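Side-chain contacts in antibiotic biosynthesis monooxygenase family protein (Shewanella oneidensis, PDB 2BBE), which is of unproven function but may act as a monooxygenase of the kind found in antibiotic biosynthesis: residues A32-L37 with R60-V65; P39-E44 with E66-I71. All coordinates share one frame; numbering follows the deposited sequence.

How the contacts relate
Both contacts set the helical layer over one strand, 61-68, and their centres are about 15 Å apart. Contact 1 joins helix 27-35 and the turn after it to the first half of the strand, contact 2 the next helix, 38-42, to its end, so the two run on from each other in sequence. Both are buried. Contact 1 is larger, nearer the chain's centre and purely apolar in its side chains, with leucine, valine and phenylalanine interlocking. In contact 2 a carboxylate, from the partly exposed Glu44, and a threonine methyl approach a phenylalanine. Residues of both meet the second subunit, and those of contact 2 also the third.

Contact 1: A32-L37 with R60-V65; sequences AALASL and RRVTFV
Leu34 is the bump and the space between Val62 and Phe64 the hollow. These two residues alternate with Thr63 along strand 61-68, so both project from the same side of the sheet, toward the helix, and the forked leucine tip sits between them, one branch against each. CD1 meets Val62 CG1 at 3.7 Å; the other branch, CD2, lies against Phe64 CE2, also at 3.7 Å. The fork is aimed by a first torsion of -69°, which sets CG opposite the carbonyl carbon. Leucine suits the place because its two methyls serve two neighbours at once, while compact, beta-branched valine fits the extended strand and makes a low ridge beside the taller phenylalanine.

The ring reaches farther, to the helix backbone: Phe64 CZ brings its edge to Leu34 O at 3.4 Å, near the ring plane, where the slightly positive C-H rim can face a carbonyl oxygen. That oxygen also accepts the N-H of Leu37, 3.1 Å from its N, in the turn. Leu37 adds a looser touch from an oblique direction, its CD1 4.4 Å from Phe64 CE2. Beyond the two segments, Tyr50 stacks on Phe64, and Phe20, Leu52 and Tyr86 also touch Leu34.

Thr63 points away from the helix, and its hydroxyl bonds Tyr103 of a second subunit. Apolar residues facing the helices and alternate residues serving a neighbouring subunit are what is expected of the ferredoxin-like fold of a dimeric alpha/beta-barrel protein.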
ATOM      1  N   ALA A  32       3.545 -19.603  11.728  1.00 12.22           N
ATOM      2  CA  ALA A  32       3.786 -20.466  10.563  1.00 12.82           C
ATOM      3  C   ALA A  32       2.508 -20.851   9.801  1.00 12.58           C
ATOM      4  O   ALA A  32       2.483 -20.800   8.560  1.00 12.64           O
ATOM      5  CB  ALA A  32       4.585 -21.712  10.958  1.00 13.05           C
ATOM      6  N   ALA A  33       1.460 -21.216  10.545  1.00 12.49           N
ATOM      7  CA  ALA A  33       0.174 -21.630   9.978  1.00 12.45           C
ATOM      8  C   ALA A  33      -0.468 -20.474   9.207  1.00 12.42           C
ATOM      9  O   ALA A  33      -0.969 -20.656   8.080  1.00 11.99           O
ATOM     10  CB  ALA A  33      -0.768 -22.121  11.084  1.00 12.52           C
ATOM     11  N   LEU A  34      -0.441 -19.282   9.807  1.00 11.96           N
ATOM     12  CA  LEU A  34      -1.004 -18.083   9.143  1.00 11.30           C
ATOM     13  C   LEU A  34      -0.133 -17.669   7.946  1.00 11.37           C
ATOM     14  O   LEU A  34      -0.650 -17.289   6.890  1.00 10.80           O
ATOM     15  CB  LEU A  34      -1.157 -16.926  10.148  1.00 10.43           C
ATOM     16  CG  LEU A  34      -2.262 -17.163  11.210  1.00 11.24           C
ATOM     17  CD1 LEU A  34      -2.126 -16.177  12.360  1.00 12.48           C
ATOM     18  CD2 LEU A  34      -3.679 -17.068  10.597  1.00 11.04           C
ATOM     19  N   ALA A  35       1.191 -17.723   8.110  1.00 11.58           N
ATOM     20  CA  ALA A  35       2.068 -17.297   7.013  1.00 11.19           C
ATOM     21  C   ALA A  35       1.910 -18.206   5.804  1.00 11.68           C
ATOM     22  O   ALA A  35       2.101 -17.755   4.655  1.00 11.40           O
ATOM     23  CB  ALA A  35       3.538 -17.226   7.456  1.00 11.33           C
ATOM     24  N   SER A  36       1.570 -19.477   6.047  1.00 11.62           N
ATOM     25  CA  SER A  36       1.407 -20.447   4.953  1.00 12.36           C
ATOM     26  C   SER A  36       0.247 -20.053   4.009  1.00 12.00           C
ATOM     27  O   SER A  36       0.211 -20.485   2.840  1.00 12.13           O
ATOM     28  CB  SER A  36       1.187 -21.873   5.500  1.00 12.65           C
ATOM     29  OG  SER A  36      -0.148 -21.974   5.989  1.00 14.58           O
ATOM     30  N   LEU A  37      -0.679 -19.232   4.505  1.00 11.38           N
ATOM     31  CA  LEU A  37      -1.842 -18.794   3.721  1.00 11.87           C
ATOM     32  C   LEU A  37      -1.520 -17.657   2.757  1.00 11.40           C
ATOM     33  O   LEU A  37      -2.299 -17.373   1.840  1.00 11.75           O
ATOM     34  CB  LEU A  37      -2.992 -18.313   4.644  1.00 11.27           C
ATOM     35  CG  LEU A  37      -3.454 -19.277   5.737  1.00 13.43           C
ATOM     36  CD1 LEU A  37      -4.484 -18.611   6.644  1.00 11.16           C
ATOM     37  CD2 LEU A  37      -3.982 -20.587   5.131  1.00 14.04           C
ATOM     38  N   ARG A  60       1.901 -13.342  22.129  1.00 13.02           N
ATOM     39  CA  ARG A  60       1.073 -14.470  21.633  0.50 12.59           C
ATOM     40  C   ARG A  60       0.079 -14.055  20.541  1.00 11.77           C
ATOM     41  O   ARG A  60      -0.538 -14.918  19.891  1.00 11.50           O
ATOM     42  CB  ARG A  60       0.327 -15.181  22.772  0.50 12.11           C
ATOM     43  CG  ARG A  60       1.221 -16.104  23.624  0.50 13.05           C
ATOM     44  CD  ARG A  60       0.440 -16.775  24.749  0.50 12.72           C
ATOM     45  NE  ARG A  60       1.341 -17.316  25.767  0.50 14.19           N
ATOM     46  CZ  ARG A  60       0.971 -17.756  26.968  0.50 15.30           C
ATOM     47  NH1 ARG A  60      -0.305 -17.742  27.336  0.50 16.38           N
ATOM     48  NH2 ARG A  60       1.890 -18.213  27.805  0.50 15.18           N
ATOM     49  N   ARG A  61      -0.108 -12.747  20.335  1.00 11.22           N
ATOM     50  CA  ARG A  61      -1.070 -12.247  19.338  0.50 10.24           C
ATOM     51  C   ARG A  61      -0.460 -12.119  17.936  1.00 10.80           C
ATOM     52  O   ARG A  61       0.590 -11.474  17.775  1.00  9.95           O
ATOM     53  CB  ARG A  61      -1.629 -10.884  19.776  0.50  9.76           C
ATOM     54  CG  ARG A  61      -2.557 -10.216  18.730  0.50  7.05           C
ATOM     55  CD  ARG A  61      -3.472  -9.191  19.363  0.50  4.53           C
ATOM     56  NE  ARG A  61      -4.449  -9.834  20.237  0.50  5.43           N
ATOM     57  CZ  ARG A  61      -4.543  -9.692  21.550  0.50  3.65           C
ATOM     58  NH1 ARG A  61      -3.734  -8.865  22.216  0.50  3.10           N
ATOM     59  NH2 ARG A  61      -5.490 -10.378  22.193  0.50  2.00           N
ATOM     60  N   VAL A  62      -1.129 -12.699  16.940  1.00 10.55           N
ATOM     61  CA  VAL A  62      -0.722 -12.620  15.541  1.00 10.65           C
ATOM     62  C   VAL A  62      -1.956 -12.124  14.759  1.00 11.00           C
ATOM     63  O   VAL A  62      -3.058 -12.661  14.957  1.00 11.72           O
ATOM     64  CB  VAL A  62      -0.267 -14.011  15.022  1.00 10.69           C
ATOM     65  CG1 VAL A  62       0.437 -13.877  13.686  1.00 10.24           C
ATOM     66  CG2 VAL A  62       0.702 -14.692  16.038  1.00 10.83           C
ATOM     67  N   THR A  63      -1.787 -11.121  13.896  1.00 10.00           N
ATOM     68  CA  THR A  63      -2.935 -10.428  13.288  1.00  9.88           C
ATOM     69  C   THR A  63      -2.768 -10.206  11.789  1.00  9.76           C
ATOM     70  O   THR A  63      -1.718  -9.724  11.347  1.00  9.51           O
ATOM     71  CB  THR A  63      -3.149  -9.053  13.987  1.00  9.70           C
ATOM     72  OG1 THR A  63      -3.431  -9.282  15.369  1.00 11.89           O
ATOM     73  CG2 THR A  63      -4.288  -8.214  13.338  1.00  8.48           C
ATOM     74  N   PHE A  64      -3.801 -10.548  11.013  1.00  8.92           N
ATOM     75  CA  PHE A  64      -3.846 -10.204   9.603  1.00  9.47           C
ATOM     76  C   PHE A  64      -4.521  -8.848   9.379  1.00  9.65           C
ATOM     77  O   PHE A  64      -5.584  -8.562   9.947  1.00  9.07           O
ATOM     78  CB  PHE A  64      -4.626 -11.276   8.784  1.00  9.38           C
ATOM     79  CG  PHE A  64      -3.745 -12.317   8.134  1.00 10.31           C
ATOM     80  CD1 PHE A  64      -2.778 -11.945   7.186  1.00  9.86           C
ATOM     81  CD2 PHE A  64      -3.904 -13.673   8.443  1.00 10.25           C
ATOM     82  CE1 PHE A  64      -1.969 -12.915   6.574  1.00 10.61           C
ATOM     83  CE2 PHE A  64      -3.111 -14.639   7.827  1.00  9.29           C
ATOM     84  CZ  PHE A  64      -2.134 -14.261   6.918  1.00  9.46           C
ATOM     85  N   VAL A  65      -3.913  -8.046   8.512  1.00  9.49           N
ATOM     86  CA  VAL A  65      -4.490  -6.795   8.039  1.00 10.08           C
ATOM     87  C   VAL A  65      -4.712  -6.969   6.541  1.00 10.55           C
ATOM     88  O   VAL A  65      -3.757  -7.209   5.778  1.00  9.83           O
ATOM     89  CB  VAL A  65      -3.540  -5.608   8.339  1.00 10.10           C
ATOM     90  CG1 VAL A  65      -3.986  -4.323   7.561  1.00 11.20           C
ATOM     91  CG2 VAL A  65      -3.489  -5.381   9.880  1.00 10.86           C
TER

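Contact 2: P39-E44 with E66-I71; sequences PDTRRE and EKFVDI
Pro39 O is gripped by two N-H groups of Arg43 at the end of helix 38-42, from which Thr41 and Glu44 approach the ring of Phe68. The helix belongs to the layer that covers one face of the antiparallel sheet, the arrangement of the dimeric alpha/beta-barrel clan, and its end here meets the end of strand 61-68. Arg43 NH1 makes the sound bond, 2.9 Å from Pro39 O with an N-H...O angle of 158°; the second, from Arg43 N, is weak. The oxygen lies in the guanidinium plane, whereas the donor sits above the carbonyl plane. The long arginine chain with its flat guanidinium can thus curl back over its own helix end, and its NH2 also forms a salt bridge to the C-terminal Ala108 OXT of a third subunit.

Glu44 crosses to the aromatic ring with an extended chain beyond CG, which a first torsion of -75° places beside its backbone N. Its carboxylate is turned only 23° from the ring plane, and OE1 arrives at the edge, 3.5 Å from Phe68 CE2, so that an edge C-H faces the oxygen. The other oxygen, OE2, bonds His77 ND1, which helps fix the carboxylate, and the His77 ring itself meets Phe68. Thr41 suits its buried place because it has two branches: OG1 bonds back to Leu37 O in the preceding turn, while the methyl CG2 turns obliquely to the ring, 4.5 Å from Phe68 CZ.

A second carboxylate, from two residues earlier on the strand, lies at another part of the rim: Glu66 OE1 is in the ring plane, 3.3 Å from Phe68 CE1.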
ATOM      1  N   PRO A  39       1.025 -16.773   0.311  1.00 12.30           N
ATOM      2  CA  PRO A  39       1.341 -16.817  -1.129  1.00 12.73           C
ATOM      3  C   PRO A  39       0.123 -17.022  -2.014  1.00 13.19           C
ATOM      4  O   PRO A  39      -0.014 -16.307  -3.003  1.00 13.06           O
ATOM      5  CB  PRO A  39       2.322 -17.991  -1.245  1.00 12.98           C
ATOM      6  CG  PRO A  39       2.990 -17.990   0.082  1.00 13.61           C
ATOM      7  CD  PRO A  39       1.854 -17.742   1.049  1.00 12.17           C
ATOM      8  N   ASP A  40      -0.785 -17.935  -1.655  1.00 13.47           N
ATOM      9  CA  ASP A  40      -1.969 -18.127  -2.503  1.00 14.22           C
ATOM     10  C   ASP A  40      -2.999 -17.007  -2.386  1.00 13.37           C
ATOM     11  O   ASP A  40      -3.722 -16.723  -3.343  1.00 12.45           O
ATOM     12  CB  ASP A  40      -2.633 -19.473  -2.252  1.00 15.62           C
ATOM     13  CG  ASP A  40      -1.834 -20.635  -2.847  1.00 19.76           C
ATOM     14  OD1 ASP A  40      -0.968 -20.421  -3.742  1.00 23.51           O
ATOM     15  OD2 ASP A  40      -2.079 -21.767  -2.396  1.00 26.18           O
ATOM     16  N   THR A  41      -3.087 -16.388  -1.212  1.00 12.49           N
ATOM     17  CA  THR A  41      -4.035 -15.306  -1.043  1.00 11.47           C
ATOM     18  C   THR A  41      -3.621 -14.084  -1.853  1.00 11.45           C
ATOM     19  O   THR A  41      -4.465 -13.451  -2.487  1.00 10.86           O
ATOM     20  CB  THR A  41      -4.238 -14.930   0.432  1.00 11.81           C
ATOM     21  OG1 THR A  41      -4.722 -16.074   1.143  1.00 11.73           O
ATOM     22  CG2 THR A  41      -5.246 -13.790   0.544  1.00 11.26           C
ATOM     23  N   ARG A  42      -2.328 -13.758  -1.839  1.00 10.94           N
ATOM     24  CA  ARG A  42      -1.829 -12.613  -2.587  1.00 11.91           C
ATOM     25  C   ARG A  42      -2.058 -12.807  -4.087  1.00 11.81           C
ATOM     26  O   ARG A  42      -2.169 -11.825  -4.831  1.00 11.20           O
ATOM     27  CB  ARG A  42      -0.348 -12.346  -2.273  1.00 11.33           C
ATOM     28  CG  ARG A  42      -0.115 -11.821  -0.831  1.00 12.86           C
ATOM     29  CD  ARG A  42       1.362 -11.500  -0.525  1.00 13.35           C
ATOM     30  NE  ARG A  42       1.905 -10.498  -1.441  1.00 16.12           N
ATOM     31  CZ  ARG A  42       2.838 -10.715  -2.362  1.00 17.13           C
ATOM     32  NH1 ARG A  42       3.406 -11.912  -2.506  1.00 18.42           N
ATOM     33  NH2 ARG A  42       3.200  -9.719  -3.158  1.00 18.41           N
ATOM     34  N   ARG A  43      -2.146 -14.072  -4.515  1.00 11.02           N
ATOM     35  CA  ARG A  43      -2.369 -14.417  -5.925  1.00 11.66           C
ATOM     36  C   ARG A  43      -3.856 -14.416  -6.339  1.00 11.45           C
ATOM     37  O   ARG A  43      -4.162 -14.635  -7.514  1.00 10.90           O
ATOM     38  CB  ARG A  43      -1.720 -15.775  -6.254  1.00 10.96           C
ATOM     39  CG  ARG A  43      -0.196 -15.708  -6.374  1.00 13.37           C
ATOM     40  CD  ARG A  43       0.453 -17.113  -6.249  1.00 13.77           C
ATOM     41  NE  ARG A  43       1.899 -17.073  -6.505  1.00 16.01           N
ATOM     42  CZ  ARG A  43       2.827 -16.640  -5.642  1.00 17.23           C
ATOM     43  NH1 ARG A  43       2.492 -16.168  -4.425  1.00 14.29           N
ATOM     44  NH2 ARG A  43       4.110 -16.666  -6.008  1.00 18.07           N
ATOM     45  N   GLU A  44      -4.761 -14.175  -5.382  1.00 10.71           N
ATOM     46  CA  GLU A  44      -6.195 -13.984  -5.670  1.00 11.91           C
ATOM     47  C   GLU A  44      -6.399 -12.676  -6.455  1.00 10.89           C
ATOM     48  O   GLU A  44      -5.862 -11.639  -6.076  1.00 10.97           O
ATOM     49  CB  GLU A  44      -7.001 -13.919  -4.360  1.00 11.05           C
ATOM     50  CG  GLU A  44      -7.232 -15.264  -3.640  1.00 13.06           C
ATOM     51  CD  GLU A  44      -7.811 -15.080  -2.229  1.00 15.37           C
ATOM     52  OE1 GLU A  44      -8.448 -14.028  -1.958  1.00 17.53           O
ATOM     53  OE2 GLU A  44      -7.604 -15.957  -1.361  1.00 16.94           O
ATOM     54  N   GLU A  66      -5.977  -6.883   6.128  1.00 10.38           N
ATOM     55  CA  GLU A  66      -6.374  -7.336   4.800  1.00 10.69           C
ATOM     56  C   GLU A  66      -7.200  -6.280   4.079  1.00 10.35           C
ATOM     57  O   GLU A  66      -7.854  -5.449   4.734  1.00  9.98           O
ATOM     58  CB  GLU A  66      -7.235  -8.621   4.912  1.00 11.00           C
ATOM     59  CG  GLU A  66      -6.732  -9.674   5.921  1.00 11.80           C
ATOM     60  CD  GLU A  66      -7.702 -10.859   6.089  1.00 13.45           C
ATOM     61  OE1 GLU A  66      -8.696 -10.964   5.329  1.00 14.06           O
ATOM     62  OE2 GLU A  66      -7.457 -11.705   6.985  1.00 18.06           O
ATOM     63  N   LYS A  67      -7.191  -6.354   2.747  1.00  9.29           N
ATOM     64  CA  LYS A  67      -8.064  -5.529   1.896  0.50  9.09           C
ATOM     65  C   LYS A  67      -8.383  -6.278   0.604  1.00  8.85           C
ATOM     66  O   LYS A  67      -7.499  -6.895  -0.011  1.00  9.04           O
ATOM     67  CB  LYS A  67      -7.435  -4.154   1.597  0.50  9.29           C
ATOM     68  CG  LYS A  67      -8.444  -3.078   1.148  0.50  8.65           C
ATOM     69  CD  LYS A  67      -7.776  -1.745   0.713  0.50  9.01           C
ATOM     70  CE  LYS A  67      -7.193  -0.934   1.880  0.50  9.19           C
ATOM     71  NZ  LYS A  67      -6.607   0.421   1.440  0.50  8.44           N
ATOM     72  N   PHE A  68      -9.653  -6.225   0.205  1.00  8.53           N
ATOM     73  CA  PHE A  68     -10.171  -6.896  -0.992  1.00  9.06           C
ATOM     74  C   PHE A  68     -10.983  -5.912  -1.817  1.00  9.14           C
ATOM     75  O   PHE A  68     -11.522  -4.932  -1.283  1.00  8.06           O
ATOM     76  CB  PHE A  68     -11.045  -8.114  -0.614  1.00  9.42           C
ATOM     77  CG  PHE A  68     -10.277  -9.182   0.098  1.00 10.45           C
ATOM     78  CD1 PHE A  68     -10.117  -9.129   1.488  1.00 11.90           C
ATOM     79  CD2 PHE A  68      -9.665 -10.217  -0.627  1.00 11.66           C
ATOM     80  CE1 PHE A  68      -9.362 -10.108   2.162  1.00 12.24           C
ATOM     81  CE2 PHE A  68      -8.906 -11.191   0.024  1.00 10.91           C
ATOM     82  CZ  PHE A  68      -8.753 -11.137   1.413  1.00 12.55           C
ATOM     83  N   VAL A  69     -11.050  -6.157  -3.125  1.00  9.70           N
ATOM     84  CA  VAL A  69     -11.691  -5.205  -4.038  1.00  9.36           C
ATOM     85  C   VAL A  69     -13.185  -4.997  -3.714  1.00  9.94           C
ATOM     86  O   VAL A  69     -13.752  -3.939  -3.999  1.00  9.17           O
ATOM     87  CB  VAL A  69     -11.489  -5.613  -5.526  1.00 10.26           C
ATOM     88  CG1 VAL A  69      -9.995  -5.582  -5.894  1.00  8.80           C
ATOM     89  CG2 VAL A  69     -12.077  -6.973  -5.797  1.00 11.01           C
ATOM     90  N   ASP A  70     -13.817  -6.012  -3.120  1.00 10.13           N
ATOM     91  CA  ASP A  70     -15.247  -5.935  -2.772  1.00 10.59           C
ATOM     92  C   ASP A  70     -15.650  -7.123  -1.928  1.00 10.57           C
ATOM     93  O   ASP A  70     -14.831  -7.987  -1.664  1.00  9.80           O
ATOM     94  CB  ASP A  70     -16.158  -5.793  -4.010  1.00 11.34           C
ATOM     95  CG  ASP A  70     -15.994  -6.926  -5.035  1.00 13.35           C
ATOM     96  OD1 ASP A  70     -15.667  -8.076  -4.693  1.00 13.29           O
ATOM     97  OD2 ASP A  70     -16.222  -6.639  -6.229  1.00 18.42           O
ATOM     98  N   ILE A  71     -16.908  -7.147  -1.484  1.00 10.45           N
ATOM     99  CA  ILE A  71     -17.364  -8.206  -0.601  1.00 10.74           C
ATOM    100  C   ILE A  71     -17.384  -9.570  -1.324  1.00 10.51           C
ATOM    101  O   ILE A  71     -17.064 -10.575  -0.727  1.00 10.38           O
ATOM    102  CB  ILE A  71     -18.760  -7.860   0.055  1.00 10.78           C
ATOM    103  CG1 ILE A  71     -19.078  -8.831   1.211  1.00 11.72           C
ATOM    104  CG2 ILE A  71     -19.898  -7.808  -1.007  1.00 10.91           C
ATOM    105  CD1 ILE A  71     -18.066  -8.751   2.340  1.00 12.29           C
TER